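Local coordinates for protein geranylgeranyl pyrophosphate synthetase (Pyrococcus horikoshii, PDB 1WY0) that probably catalyses the condensation of isopentenyl diphosphate with allylic diphosphates, building the C20 isoprenoid geranylgeranyl diphosphate, at residues F214-D218 with I337-E341; K3-F8 with L332-F336; V53-T58 with S185-G190; W206-V210 with M310-N315. One frame throughout, in Å; residues are numbered along the deposited sequence.

Contact 1 (F214-D218 with I337-E341); sequences FQIWD and IVERE
Residues 214-218 form a turn within a long helix, while 337-341 run as an irregular C-terminal tail beside it; the CA atoms of Phe214 and Ile337 are 6.0 Å apart, those of Trp217 and Val338 6.3 Å. Trp217 (chi1 t) lays its indole against the tail: NE1 donates to Arg340 O at 3.0 Å, and Val338 CA sits 4.0 Å above the centroid of the five-membered ring, a CH-pi contact. Arg340, chi1 p with an extended chain, folds back over this ring edge, Trp217 CD1 lying 3.9 Å from CZ over the guanidinium face. Its NH2 makes a very short 2.4 Å salt bridge to OD1 of Asp218 (chi1 m). Phe214 (t) meets Ile337 CG2 through CD1 at 4.1 Å. Asp218 opens the DDxxD sequence of prenyltransferases, whose aspartates in relatives bind magnesium-diphosphate, so the tail's arginine probably borders the active site. Around the contact, helix 299-315 packs on Ile216 and Val338, and helix 167-193 on Ile216.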
loop_
_atom_site.group_PDB
_atom_site.type_symbol
_atom_site.label_atom_id
_atom_site.label_comp_id
_atom_site.label_asym_id
_atom_site.label_seq_id
_atom_site.Cartn_x
_atom_site.Cartn_y
_atom_site.Cartn_z
ATOM N N PHE A 214 10.510 -20.925 -9.648
ATOM C CA PHE A 214 9.091 -21.160 -9.435
ATOM C C PHE A 214 8.273 -20.706 -10.642
ATOM O O PHE A 214 7.606 -21.490 -11.304
ATOM C CB PHE A 214 8.658 -20.383 -8.192
ATOM C CG PHE A 214 7.173 -20.493 -8.011
ATOM C CD1 PHE A 214 6.593 -21.746 -7.841
ATOM C CD2 PHE A 214 6.388 -19.353 -8.004
ATOM C CE1 PHE A 214 5.222 -21.850 -7.657
ATOM C CE2 PHE A 214 5.013 -19.465 -7.816
ATOM C CZ PHE A 214 4.425 -20.713 -7.640
ATOM N N GLN A 215 8.362 -19.390 -10.795
ATOM C CA GLN A 215 7.604 -18.711 -11.832
ATOM C C GLN A 215 7.990 -19.212 -13.223
ATOM O O GLN A 215 7.124 -19.467 -14.055
ATOM C CB GLN A 215 7.806 -17.196 -11.744
ATOM C CG GLN A 215 6.886 -16.427 -12.679
ATOM C CD GLN A 215 5.423 -16.755 -12.420
ATOM O OE1 GLN A 215 4.914 -16.527 -11.322
ATOM N NE2 GLN A 215 4.748 -17.309 -13.423
ATOM N N ILE A 216 9.286 -19.364 -13.477
ATOM C CA ILE A 216 9.741 -19.850 -14.778
ATOM C C ILE A 216 9.162 -21.229 -15.085
ATOM O O ILE A 216 8.763 -21.502 -16.215
ATOM C CB ILE A 216 11.287 -19.948 -14.849
ATOM C CG1 ILE A 216 11.913 -18.551 -14.796
ATOM C CG2 ILE A 216 11.704 -20.675 -16.142
ATOM C CD1 ILE A 216 13.413 -18.583 -14.528
ATOM N N TRP A 217 9.118 -22.096 -14.080
ATOM C CA TRP A 217 8.580 -23.437 -14.266
ATOM C C TRP A 217 7.067 -23.392 -14.508
ATOM O O TRP A 217 6.521 -24.230 -15.233
ATOM C CB TRP A 217 8.900 -24.309 -13.044
ATOM C CG TRP A 217 8.603 -25.762 -13.257
ATOM C CD1 TRP A 217 7.573 -26.484 -12.719
ATOM C CD2 TRP A 217 9.343 -26.672 -14.079
ATOM N NE1 TRP A 217 7.629 -27.791 -13.156
ATOM C CE2 TRP A 217 8.707 -27.932 -13.992
ATOM C CE3 TRP A 217 10.486 -26.545 -14.882
ATOM C CZ2 TRP A 217 9.175 -29.060 -14.678
ATOM C CZ3 TRP A 217 10.955 -27.669 -15.565
ATOM C CH2 TRP A 217 10.296 -28.911 -15.456
ATOM N N ASP A 218 6.388 -22.424 -13.900
ATOM C CA ASP A 218 4.948 -22.287 -14.104
ATOM C C ASP A 218 4.686 -21.901 -15.544
ATOM O O ASP A 218 3.772 -22.432 -16.176
ATOM C CB ASP A 218 4.354 -21.219 -13.180
ATOM C CG ASP A 218 4.019 -21.765 -11.819
ATOM O OD1 ASP A 218 4.240 -22.979 -11.606
ATOM O OD2 ASP A 218 3.532 -20.992 -10.965
ATOM N N ILE A 337 9.319 -27.872 -6.435
ATOM C CA ILE A 337 8.889 -26.736 -7.216
ATOM C C ILE A 337 9.283 -26.849 -8.697
ATOM O O ILE A 337 8.792 -26.129 -9.553
ATOM C CB ILE A 337 9.504 -25.495 -6.585
ATOM C CG1 ILE A 337 8.543 -24.915 -5.543
ATOM C CG2 ILE A 337 9.746 -24.429 -7.666
ATOM C CD1 ILE A 337 9.147 -23.715 -4.810
ATOM N N VAL A 338 10.234 -27.770 -8.985
ATOM C CA VAL A 338 10.712 -27.894 -10.370
ATOM C C VAL A 338 10.446 -29.273 -11.010
ATOM O O VAL A 338 10.806 -29.533 -12.153
ATOM C CB VAL A 338 12.209 -27.583 -10.418
ATOM C CG1 VAL A 338 13.002 -28.691 -9.722
ATOM C CG2 VAL A 338 12.660 -27.463 -11.864
ATOM N N GLU A 339 9.827 -30.187 -10.237
ATOM C CA GLU A 339 9.584 -31.528 -10.772
ATOM C C GLU A 339 8.095 -31.787 -11.044
ATOM O O GLU A 339 7.727 -32.704 -11.766
ATOM C CB GLU A 339 10.123 -32.556 -9.771
ATOM C CG GLU A 339 11.599 -32.889 -10.009
ATOM C CD GLU A 339 12.018 -33.981 -9.055
ATOM O OE1 GLU A 339 11.483 -34.035 -7.956
ATOM O OE2 GLU A 339 12.873 -34.785 -9.424
ATOM N N ARG A 340 7.291 -30.945 -10.370
ATOM C CA ARG A 340 5.844 -31.077 -10.468
ATOM C C ARG A 340 5.337 -30.806 -11.887
ATOM O O ARG A 340 6.059 -30.358 -12.772
ATOM C CB ARG A 340 5.226 -30.055 -9.517
ATOM C CG ARG A 340 5.397 -28.625 -10.036
ATOM C CD ARG A 340 4.893 -27.575 -9.038
ATOM N NE ARG A 340 5.636 -26.319 -9.190
ATOM C CZ ARG A 340 5.070 -25.350 -9.933
ATOM N NH1 ARG A 340 3.891 -25.547 -10.493
ATOM N NH2 ARG A 340 5.705 -24.186 -10.103
ATOM N N GLU A 341 4.049 -31.142 -12.093
ATOM C CA GLU A 341 3.370 -30.731 -13.319
ATOM C C GLU A 341 2.085 -29.965 -12.999
ATOM O O GLU A 341 1.752 -29.704 -11.849
ATOM C CB GLU A 341 3.033 -31.976 -14.149
ATOM C CG GLU A 341 1.845 -31.743 -15.091
ATOM C CD GLU A 341 2.162 -32.282 -16.473
ATOM O OE1 GLU A 341 3.333 -32.432 -16.787
ATOM O OE2 GLU A 341 1.226 -32.574 -17.220
#

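Contact 2 (K3-F8 with L332-F336); sequences KYEELF and LLAKF
Three aromatic rings meet here in a chain of two T-shaped pairs, with Phe336 as the middle member. It directs its edge at the face of Tyr4, centroids 5.1 Å apart and planes at 77°, and offers its own face to the edge of Phe8, centroids 4.8 Å apart and planes at 83°. Phe336 takes chi1 t, Tyr4 and Phe8 both m, and Phe336 CB also lies 4.1 Å from the Tyr4 ring centroid as a CH-pi donor. The backbones, both helical, cross steeply, N-to-C directions 117° apart and axes 10.8 Å at closest; Tyr4 and Leu332 are the nearest CA pair, at 7.4 Å. So wide a gap suits large side chains. The N-terminal helix 3-25 is thereby fastened across the last helix, 325-336, of the all-alpha prenyltransferase fold, joining the two ends of the chain. Leu7 (t, p) fills the deeper side, its CD2 3.8 Å from Leu332 CB and 4.3 Å from Leu333 CB, and is backed by Phe52 of helix 49-57. Leu332 CD2 touches Tyr4 CE2 at 3.9 Å, and the aliphatic part of Lys3 also reaches this leucine, Lys3 CD being 4.2 Å from Leu332 CD2, while the Tyr4 hydroxyl bonds to Glu339.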
loop_
_atom_site.group_PDB
_atom_site.type_symbol
_atom_site.label_atom_id
_atom_site.label_comp_id
_atom_site.label_asym_id
_atom_site.label_seq_id
_atom_site.Cartn_x
_atom_site.Cartn_y
_atom_site.Cartn_z
ATOM N N LYS A 3 7.427 -38.666 -0.021
ATOM C CA LYS A 3 7.951 -37.743 0.977
ATOM C C LYS A 3 7.344 -36.352 0.798
ATOM O O LYS A 3 7.180 -35.580 1.735
ATOM C CB LYS A 3 9.470 -37.679 0.821
ATOM C CG LYS A 3 9.949 -38.353 -0.467
ATOM C CD LYS A 3 10.511 -37.346 -1.471
ATOM C CE LYS A 3 10.905 -37.998 -2.800
ATOM N NZ LYS A 3 11.335 -36.967 -3.743
ATOM N N TYR A 4 7.042 -36.026 -0.474
ATOM C CA TYR A 4 6.340 -34.786 -0.760
ATOM C C TYR A 4 5.022 -34.717 0.007
ATOM O O TYR A 4 4.573 -33.659 0.429
ATOM C CB TYR A 4 6.072 -34.725 -2.264
ATOM C CG TYR A 4 7.336 -34.421 -2.988
ATOM C CD1 TYR A 4 7.381 -34.516 -4.376
ATOM C CD2 TYR A 4 8.478 -34.036 -2.286
ATOM C CE1 TYR A 4 8.551 -34.220 -5.058
ATOM C CE2 TYR A 4 9.652 -33.749 -2.966
ATOM C CZ TYR A 4 9.692 -33.843 -4.345
ATOM O OH TYR A 4 10.853 -33.543 -5.032
ATOM N N GLU A 5 4.389 -35.900 0.122
ATOM C CA GLU A 5 3.142 -35.984 0.871
ATOM C C GLU A 5 3.356 -35.602 2.336
ATOM O O GLU A 5 2.516 -34.992 2.986
ATOM C CB GLU A 5 2.632 -37.423 0.782
ATOM C CG GLU A 5 1.869 -37.692 -0.515
ATOM C CD GLU A 5 2.393 -36.782 -1.604
ATOM O OE1 GLU A 5 3.271 -37.199 -2.345
ATOM O OE2 GLU A 5 1.909 -35.655 -1.704
ATOM N N GLU A 6 4.519 -36.025 2.865
ATOM C CA GLU A 6 4.853 -35.679 4.241
ATOM C C GLU A 6 5.314 -34.225 4.351
ATOM O O GLU A 6 5.043 -33.531 5.322
ATOM C CB GLU A 6 5.967 -36.615 4.711
ATOM C CG GLU A 6 6.130 -36.611 6.231
ATOM C CD GLU A 6 6.727 -37.927 6.674
ATOM O OE1 GLU A 6 7.929 -37.982 6.892
ATOM O OE2 GLU A 6 5.979 -38.895 6.794
ATOM N N LEU A 7 6.029 -33.750 3.331
ATOM C CA LEU A 7 6.493 -32.365 3.311
ATOM C C LEU A 7 5.265 -31.471 3.349
ATOM O O LEU A 7 5.206 -30.518 4.121
ATOM C CB LEU A 7 7.300 -32.078 2.045
ATOM C CG LEU A 7 7.568 -30.595 1.753
ATOM C CD1 LEU A 7 8.279 -29.940 2.930
ATOM C CD2 LEU A 7 8.399 -30.477 0.493
ATOM N N PHE A 8 4.277 -31.789 2.516
ATOM C CA PHE A 8 3.043 -31.012 2.483
ATOM C C PHE A 8 2.294 -31.182 3.792
ATOM O O PHE A 8 1.451 -30.359 4.149
ATOM C CB PHE A 8 2.158 -31.455 1.318
ATOM C CG PHE A 8 2.719 -31.107 -0.028
ATOM C CD1 PHE A 8 3.436 -29.925 -0.210
ATOM C CD2 PHE A 8 2.512 -31.943 -1.121
ATOM C CE1 PHE A 8 3.937 -29.582 -1.457
ATOM C CE2 PHE A 8 3.010 -31.608 -2.376
ATOM C CZ PHE A 8 3.724 -30.422 -2.540
ATOM N N LEU A 332 13.763 -30.297 -0.342
ATOM C CA LEU A 332 12.671 -30.999 -0.992
ATOM C C LEU A 332 11.753 -30.012 -1.717
ATOM O O LEU A 332 11.405 -30.221 -2.878
ATOM C CB LEU A 332 11.872 -31.815 0.030
ATOM C CG LEU A 332 12.516 -33.124 0.502
ATOM C CD1 LEU A 332 11.555 -33.895 1.406
ATOM C CD2 LEU A 332 12.873 -33.970 -0.712
ATOM N N LEU A 333 11.374 -28.940 -1.029
ATOM C CA LEU A 333 10.501 -27.923 -1.610
ATOM C C LEU A 333 11.093 -27.407 -2.914
ATOM O O LEU A 333 10.429 -27.406 -3.955
ATOM C CB LEU A 333 10.324 -26.765 -0.626
ATOM C CG LEU A 333 9.422 -25.599 -1.027
ATOM C CD1 LEU A 333 7.978 -26.066 -1.211
ATOM C CD2 LEU A 333 9.500 -24.543 0.061
ATOM N N ALA A 334 12.352 -26.985 -2.861
ATOM C CA ALA A 334 13.015 -26.475 -4.048
ATOM C C ALA A 334 12.989 -27.506 -5.163
ATOM O O ALA A 334 12.797 -27.165 -6.333
ATOM C CB ALA A 334 14.451 -26.100 -3.726
ATOM N N LYS A 335 13.185 -28.769 -4.801
ATOM C CA LYS A 335 13.199 -29.836 -5.789
ATOM C C LYS A 335 11.788 -30.104 -6.310
ATOM O O LYS A 335 11.601 -30.398 -7.488
ATOM C CB LYS A 335 13.810 -31.105 -5.184
ATOM C CG LYS A 335 14.583 -31.952 -6.180
ATOM C CD LYS A 335 15.036 -33.275 -5.564
ATOM C CE LYS A 335 15.738 -34.157 -6.603
ATOM N NZ LYS A 335 16.142 -35.488 -6.055
ATOM N N PHE A 336 10.797 -29.992 -5.433
ATOM C CA PHE A 336 9.414 -30.199 -5.848
ATOM C C PHE A 336 8.979 -29.102 -6.817
ATOM O O PHE A 336 8.342 -29.330 -7.838
ATOM C CB PHE A 336 8.533 -30.145 -4.603
ATOM C CG PHE A 336 7.083 -30.136 -4.996
ATOM C CD1 PHE A 336 6.476 -31.317 -5.411
ATOM C CD2 PHE A 336 6.340 -28.968 -4.894
ATOM C CE1 PHE A 336 5.121 -31.327 -5.716
ATOM C CE2 PHE A 336 4.982 -28.989 -5.201
ATOM C CZ PHE A 336 4.368 -30.165 -5.614
#

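Contact 3 (V53-T58 with S185-G190); sequences VVLTST and SAKVGG
Residues 53-57 are helical and 185-190 lie within another helix; their axes come to 7.1 Å at an angle of 35°, near enough for backbone to touch backbone. Val53 (chi1 t) starts the interface with CG1 3.9 Å from Ala186 CB, where the short alanine side chain lets the valine methyl come close to the neighbouring backbone, 3.6 Å from Ala186 N. At Val54 the helices are tightest: its CA is 4.3 Å from that of Gly189, and it faces Ser185 O across a 3.5 Å CA-H...O contact, while Val54 O accepts a similar one from Gly189 CA at 3.4 Å. An ideal CB on Gly189 would stand 2.4 Å from both Val54 O and Ser57 CB, so any side chain there would clash. One turn on, Ser57 comes back to the interface. Its m rotamer sends OG to Val53 O, 2.7 Å away in its own helix, which satisfies a hydroxyl buried against Ala186 CA, 3.4 Å from OG. Thr58, also m, finishes the segment: OG1 donates to Gly189 O at 2.6 Å, and its CA approaches the same oxygen at 3.4 Å. Trp206 of helix 197-224 and Leu333 of helix 325-336 border Val53. Such an interface, with glycine, alanine and serine at the points of approach, is characteristic of close helix packing through small residues, here in the core of an all-alpha prenyltransferase.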
loop_
_atom_site.group_PDB
_atom_site.type_symbol
_atom_site.label_atom_id
_atom_site.label_comp_id
_atom_site.label_asym_id
_atom_site.label_seq_id
_atom_site.Cartn_x
_atom_site.Cartn_y
_atom_site.Cartn_z
ATOM N N VAL A 53 8.691 -20.985 4.467
ATOM C CA VAL A 53 10.110 -20.784 4.248
ATOM C C VAL A 53 10.686 -19.978 5.397
ATOM O O VAL A 53 11.834 -20.177 5.797
ATOM C CB VAL A 53 10.354 -20.071 2.910
ATOM C CG1 VAL A 53 11.819 -19.668 2.770
ATOM C CG2 VAL A 53 9.958 -20.998 1.782
ATOM N N VAL A 54 9.879 -19.078 5.943
ATOM C CA VAL A 54 10.323 -18.260 7.056
ATOM C C VAL A 54 10.621 -19.143 8.272
ATOM O O VAL A 54 11.766 -19.244 8.711
ATOM C CB VAL A 54 9.253 -17.214 7.454
ATOM C CG1 VAL A 54 9.738 -16.409 8.642
ATOM C CG2 VAL A 54 8.955 -16.285 6.273
ATOM N N LEU A 55 9.579 -19.775 8.806
ATOM C CA LEU A 55 9.708 -20.641 9.976
ATOM C C LEU A 55 10.706 -21.774 9.755
ATOM O O LEU A 55 11.453 -22.124 10.660
ATOM C CB LEU A 55 8.342 -21.221 10.362
ATOM C CG LEU A 55 7.241 -20.181 10.591
ATOM C CD1 LEU A 55 5.946 -20.871 10.989
ATOM C CD2 LEU A 55 7.678 -19.203 11.664
ATOM N N THR A 56 10.716 -22.346 8.558
ATOM C CA THR A 56 11.641 -23.433 8.262
ATOM C C THR A 56 13.072 -22.920 8.192
ATOM O O THR A 56 14.008 -23.637 8.550
ATOM C CB THR A 56 11.302 -24.133 6.927
ATOM O OG1 THR A 56 9.961 -24.634 6.976
ATOM C CG2 THR A 56 12.245 -25.300 6.685
ATOM N N SER A 57 13.246 -21.684 7.737
ATOM C CA SER A 57 14.577 -21.098 7.635
ATOM C C SER A 57 15.150 -20.773 9.001
ATOM O O SER A 57 16.362 -20.851 9.208
ATOM C CB SER A 57 14.548 -19.832 6.781
ATOM O OG SER A 57 14.526 -20.155 5.402
ATOM N N THR A 58 14.278 -20.409 9.934
ATOM C CA THR A 58 14.737 -20.122 11.288
ATOM C C THR A 58 15.158 -21.398 12.025
ATOM O O THR A 58 15.785 -21.368 13.076
ATOM C CB THR A 58 13.600 -19.433 12.045
ATOM O OG1 THR A 58 13.272 -18.208 11.382
ATOM C CG2 THR A 58 14.035 -19.117 13.478
ATOM N N SER A 185 11.831 -14.060 2.549
ATOM C CA SER A 185 11.252 -15.092 3.394
ATOM C C SER A 185 12.363 -15.900 4.072
ATOM O O SER A 185 12.377 -16.063 5.293
ATOM C CB SER A 185 10.380 -16.034 2.555
ATOM O OG SER A 185 9.324 -15.338 1.918
ATOM N N ALA A 186 13.290 -16.408 3.270
ATOM C CA ALA A 186 14.405 -17.176 3.817
ATOM C C ALA A 186 15.337 -16.302 4.660
ATOM O O ALA A 186 15.750 -16.653 5.758
ATOM C CB ALA A 186 15.186 -17.784 2.652
ATOM N N LYS A 187 15.698 -15.141 4.088
ATOM C CA LYS A 187 16.634 -14.258 4.774
ATOM C C LYS A 187 16.117 -13.823 6.149
ATOM O O LYS A 187 16.863 -13.666 7.106
ATOM C CB LYS A 187 16.869 -13.038 3.886
ATOM C CG LYS A 187 17.701 -11.965 4.587
ATOM C CD LYS A 187 18.089 -10.825 3.644
ATOM C CE LYS A 187 19.552 -10.404 3.802
ATOM N NZ LYS A 187 20.216 -10.441 2.501
ATOM N N VAL A 188 14.794 -13.577 6.217
ATOM C CA VAL A 188 14.213 -13.164 7.489
ATOM C C VAL A 188 14.127 -14.331 8.473
ATOM O O VAL A 188 14.143 -14.157 9.686
ATOM C CB VAL A 188 12.815 -12.601 7.228
ATOM C CG1 VAL A 188 11.983 -12.678 8.507
ATOM C CG2 VAL A 188 12.911 -11.155 6.782
ATOM N N GLY A 189 14.020 -15.533 7.922
ATOM C CA GLY A 189 13.963 -16.708 8.762
ATOM C C GLY A 189 15.290 -16.808 9.484
ATOM O O GLY A 189 15.335 -16.863 10.712
ATOM N N GLY A 190 16.373 -16.816 8.716
ATOM C CA GLY A 190 17.696 -16.898 9.305
ATOM C C GLY A 190 17.910 -15.867 10.400
ATOM O O GLY A 190 18.101 -16.218 11.567
#

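Contact 4 (W206-V210 with M310-N315); sequences WGRNV and MIKKAN
This is antiparallel helix packing, joining residues 206-210 of helix 197-224 to the C-terminal end of helix 299-315, part buried and part at the surface. The N-to-C directions differ by 166° and the axes approach to 8.4 Å, with CA pairs Trp206-Ala314 at 4.2 Å, Asn209-Met310 at 5.4 Å and Val210-Ile311 at 6.1 Å. Ala314 permits the closest of these: its small CB points at the partner helix and meets Trp206 CD1 at 3.4 Å, Asn209 CB at 3.8 Å and Val210 CG2 at 4.0 Å. Trp206 (chi1 t) lays its indole edge along the neighbouring helix, so that NE1 can donate to Asn315 OD1 at 3.0 Å; Asn315 (m) thus supplies a polar partner for a nitrogen otherwise buried among apolar groups. In the all-alpha fold of polyprenyl synthetases, helix 197-224 belongs to the central bundle, and here one of the chain's last helices covers it; helix 325-336 adds Ala334, which touches Trp206, Val210 and Asn315. Val210 (t) reaches Ile311 CD1 with CG2 at 4.3 Å, the isoleucine bending its m, m side chain back toward the contact. Toward the surface Asn209 (m) lies against Met310, OD1 to CG 3.4 Å, and the aliphatic part of Lys313, ND2 to CG 4.0 Å, while ND2 is hydrogen-bonded to Ser205 O of its own helix.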
loop_
_atom_site.group_PDB
_atom_site.type_symbol
_atom_site.label_atom_id
_atom_site.label_comp_id
_atom_site.label_asym_id
_atom_site.label_seq_id
_atom_site.Cartn_x
_atom_site.Cartn_y
_atom_site.Cartn_z
ATOM N N TRP A 206 19.230 -18.938 -1.776
ATOM C CA TRP A 206 18.289 -20.026 -2.023
ATOM C C TRP A 206 16.873 -19.505 -2.287
ATOM O O TRP A 206 16.142 -20.003 -3.130
ATOM C CB TRP A 206 18.292 -20.941 -0.798
ATOM C CG TRP A 206 17.313 -22.033 -0.971
ATOM C CD1 TRP A 206 17.561 -23.314 -1.512
ATOM C CD2 TRP A 206 15.925 -22.022 -0.557
ATOM N NE1 TRP A 206 16.465 -24.118 -1.475
ATOM C CE2 TRP A 206 15.388 -23.296 -0.867
ATOM C CE3 TRP A 206 15.106 -21.056 0.028
ATOM C CZ2 TRP A 206 14.063 -23.574 -0.586
ATOM C CZ3 TRP A 206 13.779 -21.339 0.310
ATOM C CH2 TRP A 206 13.253 -22.603 -0.006
ATOM N N GLY A 207 16.477 -18.491 -1.492
ATOM C CA GLY A 207 15.146 -17.916 -1.668
ATOM C C GLY A 207 15.027 -17.191 -3.010
ATOM O O GLY A 207 14.047 -17.302 -3.736
ATOM N N ARG A 208 16.065 -16.393 -3.308
ATOM C CA ARG A 208 16.080 -15.669 -4.572
ATOM C C ARG A 208 15.920 -16.620 -5.760
ATOM O O ARG A 208 15.108 -16.420 -6.656
ATOM C CB ARG A 208 17.415 -14.932 -4.670
ATOM C CG ARG A 208 17.398 -13.829 -5.727
ATOM C CD ARG A 208 16.231 -12.860 -5.520
ATOM N NE ARG A 208 16.574 -11.528 -6.025
ATOM C CZ ARG A 208 16.442 -10.494 -5.176
ATOM N NH1 ARG A 208 16.035 -10.701 -3.936
ATOM N NH2 ARG A 208 16.676 -9.252 -5.608
ATOM N N ASN A 209 16.763 -17.670 -5.758
ATOM C CA ASN A 209 16.768 -18.615 -6.869
ATOM C C ASN A 209 15.466 -19.415 -6.959
ATOM O O ASN A 209 14.950 -19.699 -8.032
ATOM C CB ASN A 209 17.945 -19.567 -6.667
ATOM C CG ASN A 209 19.181 -18.975 -7.290
ATOM O OD1 ASN A 209 19.294 -18.842 -8.505
ATOM N ND2 ASN A 209 20.138 -18.612 -6.419
ATOM N N VAL A 210 14.939 -19.847 -5.821
ATOM C CA VAL A 210 13.725 -20.642 -5.821
ATOM C C VAL A 210 12.556 -19.773 -6.282
ATOM O O VAL A 210 11.758 -20.189 -7.121
ATOM C CB VAL A 210 13.439 -21.214 -4.415
ATOM C CG1 VAL A 210 12.027 -21.774 -4.344
ATOM C CG2 VAL A 210 14.432 -22.309 -4.108
ATOM N N MET A 310 18.940 -23.076 -11.460
ATOM C CA MET A 310 18.741 -22.216 -10.299
ATOM C C MET A 310 18.359 -23.044 -9.075
ATOM O O MET A 310 18.730 -22.725 -7.948
ATOM C CB MET A 310 17.655 -21.185 -10.600
ATOM C CG MET A 310 18.129 -20.071 -11.508
ATOM S SD MET A 310 16.780 -19.085 -12.144
ATOM C CE MET A 310 16.510 -17.999 -10.769
ATOM N N ILE A 311 17.601 -24.109 -9.309
ATOM C CA ILE A 311 17.188 -25.002 -8.239
ATOM C C ILE A 311 18.430 -25.714 -7.698
ATOM O O ILE A 311 18.619 -25.827 -6.488
ATOM C CB ILE A 311 16.189 -26.057 -8.760
ATOM C CG1 ILE A 311 14.814 -25.416 -8.950
ATOM C CG2 ILE A 311 16.103 -27.225 -7.796
ATOM C CD1 ILE A 311 14.408 -24.472 -7.832
ATOM N N LYS A 312 19.271 -26.196 -8.605
ATOM C CA LYS A 312 20.487 -26.888 -8.201
ATOM C C LYS A 312 21.385 -25.928 -7.434
ATOM O O LYS A 312 21.905 -26.265 -6.379
ATOM C CB LYS A 312 21.229 -27.426 -9.426
ATOM C CG LYS A 312 20.541 -28.605 -10.107
ATOM C CD LYS A 312 20.329 -29.785 -9.160
ATOM C CE LYS A 312 19.766 -30.992 -9.916
ATOM N NZ LYS A 312 19.493 -32.177 -9.042
ATOM N N LYS A 313 21.553 -24.722 -7.964
ATOM C CA LYS A 313 22.389 -23.733 -7.301
ATOM C C LYS A 313 21.851 -23.373 -5.927
ATOM O O LYS A 313 22.619 -23.191 -4.988
ATOM C CB LYS A 313 22.498 -22.464 -8.145
ATOM C CG LYS A 313 23.000 -21.265 -7.355
ATOM C CD LYS A 313 24.515 -21.328 -7.175
ATOM C CE LYS A 313 25.048 -20.193 -6.304
ATOM N NZ LYS A 313 26.012 -20.672 -5.270
ATOM N N ALA A 314 20.532 -23.270 -5.809
ATOM C CA ALA A 314 19.899 -22.913 -4.540
ATOM C C ALA A 314 20.187 -23.918 -3.432
ATOM O O ALA A 314 20.628 -23.548 -2.347
ATOM C CB ALA A 314 18.401 -22.774 -4.731
ATOM N N ASN A 315 19.918 -25.191 -3.698
ATOM C CA ASN A 315 20.162 -26.236 -2.713
ATOM C C ASN A 315 21.664 -26.388 -2.468
ATOM O O ASN A 315 22.098 -26.550 -1.331
ATOM C CB ASN A 315 19.571 -27.559 -3.197
ATOM C CG ASN A 315 18.055 -27.550 -3.210
ATOM O OD1 ASN A 315 17.421 -26.823 -2.443
ATOM N ND2 ASN A 315 17.463 -28.347 -4.093
#

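Contacts 1 and 4 share helix 197-224, their centres 12 Å apart, and Ile337 CD1 packs on Val210 CG1 at 3.5 Å between them. Contact 2 borders both: Glu339 OE1 lies 3.0 Å from Tyr4 OH, a probable hydrogen bond to contact 1, and Ala334 CB is 3.6 Å from Trp206 NE1 of contact 4. That same indole reaches contact 3, CZ3 being 3.6 Å from Val53 CG1. Contacts 1 and 3 are furthest apart, centres about 21 Å, and do not touch. Judged from relatives, contact 1 lies closest to the probable active site; the mercury ion bound by Tyr81 and Cys150 belongs to none of the four.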